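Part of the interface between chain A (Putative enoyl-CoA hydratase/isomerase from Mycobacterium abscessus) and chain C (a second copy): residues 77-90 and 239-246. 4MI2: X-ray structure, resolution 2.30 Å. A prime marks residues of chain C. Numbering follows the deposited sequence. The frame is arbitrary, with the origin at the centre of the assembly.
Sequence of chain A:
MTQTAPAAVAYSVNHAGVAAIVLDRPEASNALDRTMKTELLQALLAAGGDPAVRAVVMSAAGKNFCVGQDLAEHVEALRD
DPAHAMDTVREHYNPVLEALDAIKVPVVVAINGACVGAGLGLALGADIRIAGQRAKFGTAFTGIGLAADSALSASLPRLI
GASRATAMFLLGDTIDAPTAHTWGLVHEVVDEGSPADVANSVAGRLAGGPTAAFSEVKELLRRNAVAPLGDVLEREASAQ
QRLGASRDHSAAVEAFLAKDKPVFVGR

Chain A 77-90: ALRDDPAHAMDTVR
Chain C, residues 239-246: AQQRLGAS

Chain A enters on the last turn of a helix, Ala77 to Asp80, whose final backbone bond runs from Asp81 N to Ala77 O at 2.9 Å. Asp81 then leaves helical space (phi/psi -165/84), Pro82 and Ala83 form a short 3-10 segment, and a type I turn from His84 to Asp87, with Asp87 N to His84 O at 3.2 Å, leads into the next helix. Chain C offers the end of a helix, closed by Gly244′ N to Gln240′ O at 2.7 Å and by Ser246′ N to Leu243′ O at 2.9 Å. The register sets Met86 CA 5.2 Å from Gln241′ CA and Ala83 CA 5.3 Å from Ala245′ CA, so chain A residue numbers fall as those of chain C rise. Together the stretches bury 440 Å².

Gln241′ is the polar clasp and gives up the largest area, 109 Å². Its CA-to-CB bond points sideways, but chi1 t, chi2 p and chi3 -70° bring the amide to the turn. There it uses both its polarities: Met86 N donates to Gln241′ OE1 at 2.9 Å, and Gln241′ NE2 donates to Asp87 OD1 at 3.1 Å. Asp87 points its CA-to-CB bond away, yet chi1 m and chi2 -8° bring its carboxylate back within reach. A glutamine suits this place because one amide end satisfies a backbone donor and the other a carboxylate. Water 1 donates to Pro82 O at 2.8 Å and to Gln241′ OE1 at 2.7 Å, with more acceptors in reach than it has protons.

Met86 is the apolar counterpart, buried and pointing toward chain C with all three chi angles m. This folded chain lies over the helix: Met86 CG is 3.3 Å from Gln240′ O and 4.2 Å from Gly244′ CA, while Met86 CE reaches Gln240′ CB at 4.1 Å. Glycine leaves the room that Met86 occupies; an ideal CB on Gly244′ would sit 3.0 Å from Met86 CG, a clash. Gln240′ (m, m, chi3 64°) packs its CG 4.3 Å from Val89 CG2, with its amide satisfied elsewhere in the structure. Leu78, chi1 t and chi2 p, brings CD1 to 3.6 Å from Gly244′ O.

Within chain A, His84 ND1 donates to Asp81 OD2 at 2.6 Å, tying the turn to the residue just past the first helix. With chi1 m and chi2 128°, the ring presents its edge to Gln241′ NE2, 4.3 Å from His84 CD2. In chain C, Ser246′ OG, chi1 p, donates to Leu243′ O at 2.6 Å.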

# COMPACT_ATOMS: atom_id res chain seq x y z
N ALA A 77 21.10 23.06 -22.14
CA ALA A 77 20.09 22.41 -22.98
C ALA A 77 18.83 23.26 -23.14
O ALA A 77 18.23 23.30 -24.22
CB ALA A 77 19.72 21.04 -22.41
N LEU A 78 18.44 23.93 -22.07
CA LEU A 78 17.22 24.71 -22.05
C LEU A 78 17.37 25.97 -22.89
O LEU A 78 16.47 26.32 -23.66
CB LEU A 78 16.85 25.07 -20.61
CG LEU A 78 15.49 25.69 -20.35
CD1 LEU A 78 14.36 24.80 -20.82
CD2 LEU A 78 15.35 25.99 -18.86
N ARG A 79 18.52 26.62 -22.77
CA ARG A 79 18.82 27.79 -23.59
C ARG A 79 19.04 27.42 -25.06
O ARG A 79 18.74 28.22 -25.94
CB ARG A 79 20.02 28.55 -23.04
CG ARG A 79 19.66 29.35 -21.80
CD ARG A 79 20.88 29.99 -21.14
NE ARG A 79 20.47 30.79 -19.98
CZ ARG A 79 21.29 31.19 -19.01
NH1 ARG A 79 22.58 30.86 -19.02
NH2 ARG A 79 20.81 31.92 -18.00
N ASP A 80 19.54 26.21 -25.29
CA ASP A 80 19.84 25.74 -26.64
C ASP A 80 18.58 25.32 -27.40
O ASP A 80 18.47 25.61 -28.59
CB ASP A 80 20.82 24.57 -26.59
CG ASP A 80 21.02 23.92 -27.94
OD1 ASP A 80 20.80 22.69 -28.05
OD2 ASP A 80 21.38 24.64 -28.89
N ASP A 81 17.66 24.63 -26.73
CA ASP A 81 16.45 24.11 -27.37
C ASP A 81 15.38 23.70 -26.35
O ASP A 81 15.28 22.52 -25.98
CB ASP A 81 16.84 22.93 -28.26
CG ASP A 81 15.69 22.42 -29.09
OD1 ASP A 81 14.58 23.01 -29.03
OD2 ASP A 81 15.90 21.42 -29.79
N PRO A 82 14.57 24.66 -25.87
CA PRO A 82 13.63 24.39 -24.77
C PRO A 82 12.61 23.27 -25.05
O PRO A 82 12.26 22.51 -24.14
CB PRO A 82 12.92 25.74 -24.54
CG PRO A 82 13.27 26.59 -25.71
CD PRO A 82 14.55 26.08 -26.28
N ALA A 83 12.16 23.15 -26.29
CA ALA A 83 11.24 22.10 -26.66
C ALA A 83 11.86 20.70 -26.57
O ALA A 83 11.14 19.70 -26.63
CB ALA A 83 10.71 22.34 -28.07
N HIS A 84 13.20 20.62 -26.45
CA HIS A 84 13.89 19.33 -26.38
C HIS A 84 14.86 19.19 -25.21
O HIS A 84 15.71 18.30 -25.22
CB HIS A 84 14.63 19.06 -27.69
CG HIS A 84 13.73 19.00 -28.89
ND1 HIS A 84 13.95 19.74 -30.03
CD2 HIS A 84 12.60 18.29 -29.12
CE1 HIS A 84 13.00 19.49 -30.91
NE2 HIS A 84 12.17 18.61 -30.38
N ALA A 85 14.70 20.03 -24.19
CA ALA A 85 15.66 20.08 -23.09
C ALA A 85 15.59 18.85 -22.17
O ALA A 85 16.52 18.63 -21.38
CB ALA A 85 15.46 21.34 -22.28
N MET A 86 14.51 18.09 -22.27
CA MET A 86 14.33 16.88 -21.49
C MET A 86 14.62 15.60 -22.27
O MET A 86 14.22 14.53 -21.86
CB MET A 86 12.91 16.82 -20.93
CG MET A 86 12.42 18.10 -20.29
SD MET A 86 13.48 18.75 -19.00
CE MET A 86 13.69 17.38 -17.86
N ASP A 87 15.32 15.72 -23.39
CA ASP A 87 15.83 14.54 -24.13
C ASP A 87 16.57 13.57 -23.20
O ASP A 87 16.50 12.35 -23.38
CB ASP A 87 16.77 14.97 -25.27
CG ASP A 87 16.03 15.32 -26.56
OD1 ASP A 87 14.80 15.12 -26.66
OD2 ASP A 87 16.68 15.81 -27.50
N THR A 88 17.29 14.11 -22.22
CA THR A 88 18.07 13.29 -21.31
C THR A 88 17.21 12.23 -20.58
O THR A 88 17.74 11.18 -20.21
CB THR A 88 18.87 14.13 -20.29
OG1 THR A 88 19.83 13.31 -19.63
CG2 THR A 88 17.96 14.75 -19.26
N VAL A 89 15.92 12.49 -20.37
CA VAL A 89 15.09 11.50 -19.68
C VAL A 89 15.09 10.18 -20.46
O VAL A 89 15.37 9.12 -19.89
CB VAL A 89 13.66 11.99 -19.36
CG1 VAL A 89 12.85 10.89 -18.69
CG2 VAL A 89 13.71 13.22 -18.46
N ARG A 90 14.83 10.25 -21.76
CA ARG A 90 14.85 9.07 -22.63
C ARG A 90 16.26 8.54 -22.91
O ARG A 90 16.49 7.33 -22.93
CB ARG A 90 14.17 9.37 -23.97
CG ARG A 90 12.67 9.45 -23.89
CD ARG A 90 12.05 9.76 -25.23
NE ARG A 90 10.80 10.50 -25.04
CZ ARG A 90 9.66 9.94 -24.68
NH1 ARG A 90 9.57 8.63 -24.51
NH2 ARG A 90 8.58 10.71 -24.51
N ALA C 239 5.78 13.76 -20.07
CA ALA C 239 5.33 14.80 -19.16
C ALA C 239 6.41 15.84 -18.91
O ALA C 239 6.13 17.04 -18.93
CB ALA C 239 4.87 14.19 -17.85
N GLN C 240 7.63 15.38 -18.66
CA GLN C 240 8.75 16.29 -18.46
C GLN C 240 8.98 17.15 -19.70
O GLN C 240 9.18 18.36 -19.59
CB GLN C 240 10.04 15.53 -18.09
CG GLN C 240 9.98 14.71 -16.81
CD GLN C 240 9.75 15.54 -15.56
OE1 GLN C 240 8.70 16.17 -15.40
NE2 GLN C 240 10.71 15.52 -14.67
N GLN C 241 8.91 16.54 -20.89
CA GLN C 241 9.15 17.28 -22.14
C GLN C 241 8.08 18.36 -22.35
O GLN C 241 8.40 19.50 -22.69
CB GLN C 241 9.25 16.33 -23.35
CG GLN C 241 9.88 16.94 -24.61
CD GLN C 241 11.44 16.93 -24.61
OE1 GLN C 241 12.09 17.67 -23.85
NE2 GLN C 241 12.04 16.11 -25.51
N ARG C 242 6.81 18.04 -22.11
CA ARG C 242 5.75 19.06 -22.15
C ARG C 242 6.04 20.23 -21.18
O ARG C 242 5.97 21.40 -21.58
CB ARG C 242 4.37 18.44 -21.85
CG ARG C 242 3.80 17.57 -22.97
CD ARG C 242 2.34 17.18 -22.71
NE ARG C 242 2.18 16.29 -21.55
CZ ARG C 242 2.26 14.95 -21.58
NH1 ARG C 242 2.50 14.30 -22.71
NH2 ARG C 242 2.09 14.24 -20.46
N LEU C 243 6.42 19.91 -19.95
CA LEU C 243 6.69 20.93 -18.94
C LEU C 243 8.00 21.69 -19.16
O LEU C 243 8.09 22.86 -18.78
CB LEU C 243 6.68 20.33 -17.53
CG LEU C 243 5.30 19.78 -17.12
CD1 LEU C 243 5.43 18.90 -15.89
CD2 LEU C 243 4.31 20.90 -16.90
N GLY C 244 8.99 21.06 -19.78
CA GLY C 244 10.24 21.74 -20.12
C GLY C 244 10.05 22.96 -21.00
O GLY C 244 10.88 23.86 -21.01
N ALA C 245 8.95 22.97 -21.75
CA ALA C 245 8.56 24.10 -22.58
C ALA C 245 7.60 25.08 -21.89
O ALA C 245 7.25 26.09 -22.48
CB ALA C 245 7.93 23.58 -23.87
N SER C 246 7.16 24.80 -20.67
CA SER C 246 6.25 25.70 -19.96
C SER C 246 6.97 26.98 -19.54
O SER C 246 8.19 26.98 -19.40
CB SER C 246 5.66 25.00 -18.73
OG SER C 246 6.63 24.79 -17.72
O HOH W 1 11.15 20.12 -23.16